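Long-range contact in interphotoreceptor retinoid-binding protein (Xenopus laevis, PDB 1J7X), which probably binds and carries retinoids between the cells of the retina: residues T140-I145 and G204-T209. Numbering follows the deposited sequence.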
loop_
_atom_site.group_PDB
_atom_site.type_symbol
_atom_site.label_atom_id
_atom_site.label_comp_id
_atom_site.label_asym_id
_atom_site.label_seq_id
_atom_site.Cartn_x
_atom_site.Cartn_y
_atom_site.Cartn_z
ATOM N N THR A 140 21.685 -16.857 -3.853
ATOM C CA THR A 140 22.142 -15.523 -3.384
ATOM C C THR A 140 22.171 -15.288 -1.879
ATOM O O THR A 140 21.474 -15.948 -1.091
ATOM C CB THR A 140 21.306 -14.450 -4.056
ATOM O OG1 THR A 140 19.948 -14.483 -3.581
ATOM C CG2 THR A 140 21.262 -14.649 -5.570
ATOM N N GLU A 141 22.953 -14.288 -1.421
ATOM C CA GLU A 141 23.061 -14.046 -0.029
ATOM C C GLU A 141 22.264 -12.751 0.308
ATOM O O GLU A 141 21.955 -12.499 1.441
ATOM C CB GLU A 141 24.521 -13.863 0.352
ATOM C CG GLU A 141 25.282 -15.194 0.415
ATOM C CD GLU A 141 24.581 -16.198 1.297
ATOM O OE1 GLU A 141 23.959 -15.799 2.299
ATOM O OE2 GLU A 141 24.601 -17.421 1.012
ATOM N N ASN A 142 21.961 -11.991 -0.703
ATOM C CA ASN A 142 21.161 -10.763 -0.520
ATOM C C ASN A 142 20.218 -10.624 -1.730
ATOM O O ASN A 142 20.474 -11.202 -2.818
ATOM C CB ASN A 142 22.073 -9.555 -0.496
ATOM C CG ASN A 142 22.840 -9.457 0.776
ATOM O OD1 ASN A 142 22.277 -9.184 1.839
ATOM N ND2 ASN A 142 24.146 -9.702 0.676
ATOM N N LEU A 143 19.088 -9.972 -1.529
ATOM C CA LEU A 143 18.091 -9.831 -2.597
ATOM C C LEU A 143 17.603 -8.408 -2.690
ATOM O O LEU A 143 17.300 -7.768 -1.709
ATOM C CB LEU A 143 16.893 -10.731 -2.307
ATOM C CG LEU A 143 15.718 -10.593 -3.281
ATOM C CD1 LEU A 143 16.150 -11.140 -4.652
ATOM C CD2 LEU A 143 14.464 -11.347 -2.896
ATOM N N ILE A 144 17.541 -7.920 -3.892
ATOM C CA ILE A 144 17.029 -6.585 -4.209
ATOM C C ILE A 144 15.721 -6.765 -4.877
ATOM O O ILE A 144 15.695 -7.335 -5.957
ATOM C CB ILE A 144 17.969 -5.781 -5.131
ATOM C CG1 ILE A 144 19.246 -5.398 -4.356
ATOM C CG2 ILE A 144 17.330 -4.539 -5.577
ATOM C CD1 ILE A 144 19.922 -6.508 -3.653
ATOM N N ILE A 145 14.628 -6.266 -4.331
ATOM C CA ILE A 145 13.319 -6.370 -4.949
ATOM C C ILE A 145 13.009 -4.976 -5.488
ATOM O O ILE A 145 12.908 -4.000 -4.713
ATOM C CB ILE A 145 12.266 -6.831 -3.894
ATOM C CG1 ILE A 145 12.672 -8.114 -3.182
ATOM C CG2 ILE A 145 10.853 -6.888 -4.565
ATOM C CD1 ILE A 145 11.609 -8.548 -2.166
ATOM N N GLY A 204 19.777 -10.689 3.528
ATOM C CA GLY A 204 19.469 -9.288 3.334
ATOM C C GLY A 204 18.489 -9.051 2.194
ATOM O O GLY A 204 18.576 -9.633 1.139
ATOM N N VAL A 205 17.533 -8.176 2.436
ATOM C CA VAL A 205 16.539 -7.825 1.487
ATOM C C VAL A 205 16.426 -6.282 1.380
ATOM O O VAL A 205 16.336 -5.578 2.412
ATOM C CB VAL A 205 15.169 -8.413 1.804
ATOM C CG1 VAL A 205 14.176 -8.014 0.684
ATOM C CG2 VAL A 205 15.215 -9.943 1.933
ATOM N N TYR A 206 16.516 -5.808 0.184
ATOM C CA TYR A 206 16.461 -4.396 -0.171
ATOM C C TYR A 206 15.372 -4.099 -1.192
ATOM O O TYR A 206 15.368 -4.686 -2.256
ATOM C CB TYR A 206 17.803 -3.971 -0.667
ATOM C CG TYR A 206 18.880 -4.265 0.343
ATOM C CD1 TYR A 206 19.470 -5.520 0.410
ATOM C CD2 TYR A 206 19.255 -3.312 1.313
ATOM C CE1 TYR A 206 20.423 -5.856 1.383
ATOM C CE2 TYR A 206 20.207 -3.585 2.208
ATOM C CZ TYR A 206 20.781 -4.886 2.292
ATOM O OH TYR A 206 21.695 -5.130 3.305
ATOM N N VAL A 207 14.364 -3.257 -0.827
ATOM C CA VAL A 207 13.239 -2.941 -1.689
ATOM C C VAL A 207 13.367 -1.579 -2.261
ATOM O O VAL A 207 13.573 -0.622 -1.518
ATOM C CB VAL A 207 11.933 -3.030 -0.917
ATOM C CG1 VAL A 207 10.803 -2.781 -1.812
ATOM C CG2 VAL A 207 11.816 -4.413 -0.290
ATOM N N LEU A 208 13.372 -1.467 -3.566
ATOM C CA LEU A 208 13.525 -0.224 -4.287
ATOM C C LEU A 208 12.166 0.366 -4.553
ATOM O O LEU A 208 11.269 -0.293 -5.116
ATOM C CB LEU A 208 14.281 -0.416 -5.611
ATOM C CG LEU A 208 15.601 -1.187 -5.560
ATOM C CD1 LEU A 208 16.268 -1.048 -6.926
ATOM C CD2 LEU A 208 16.496 -0.792 -4.483
ATOM N N THR A 209 11.995 1.676 -4.258
ATOM C CA THR A 209 10.749 2.338 -4.506
ATOM C C THR A 209 10.880 3.631 -5.279
ATOM O O THR A 209 11.948 4.245 -5.255
ATOM C CB THR A 209 10.041 2.719 -3.144
ATOM O OG1 THR A 209 10.960 3.602 -2.440
ATOM C CG2 THR A 209 9.738 1.444 -2.332
#
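Leu143 and Ile145 trade four backbone hydrogen bonds with Gly204, Tyr206 and Leu208, joining two neighbouring parallel strands in the middle of the mixed beta sheet of the ClpP/crotonase-like domain. The short segments run 15° from parallel. The ladder begins with Leu143 N to Gly204 O at 2.7 Å and closes with Leu208 N to Ile145 O at 2.8 Å; both N and O of Leu143 and of Ile145 point across, while Ile144 bonds the other way, to Gly109 and Leu111 of strand 108-112.

One face of the pair carries Asn142, Ile144 and Tyr206, and helix 287-296 packs on it through Ile294 and Ile295. Ile144 CG2, anti to its backbone N, reaches Leu208 CG at 3.8 Å and lies about as near both methyls of that leucine, so this branch meets the whole isopropyl fork. The other branch turns back: chi2 of 51° folds CD1 toward the Tyr206 ring, 4.2 Å from CD1 of the tyrosine and oblique to it. On the reverse face the extended chain of Ile145 (chi2 -179°) runs mainly out of the sheet and leans slightly across to Val205, the closest atoms being Ile145 CD1 and Val205 CG1 at 3.9 Å. Leu143 leans instead on Phe165 and Tyr199.

Asn142 bends its amide over the start of strand 204-209, where Gly204 has no side chain to meet it. Asn142 OD1 comes within 3.2 Å of Gly204 CA and also lies in the plane of the Tyr206 ring, at its edge, 3.8 Å from Tyr206 CE1.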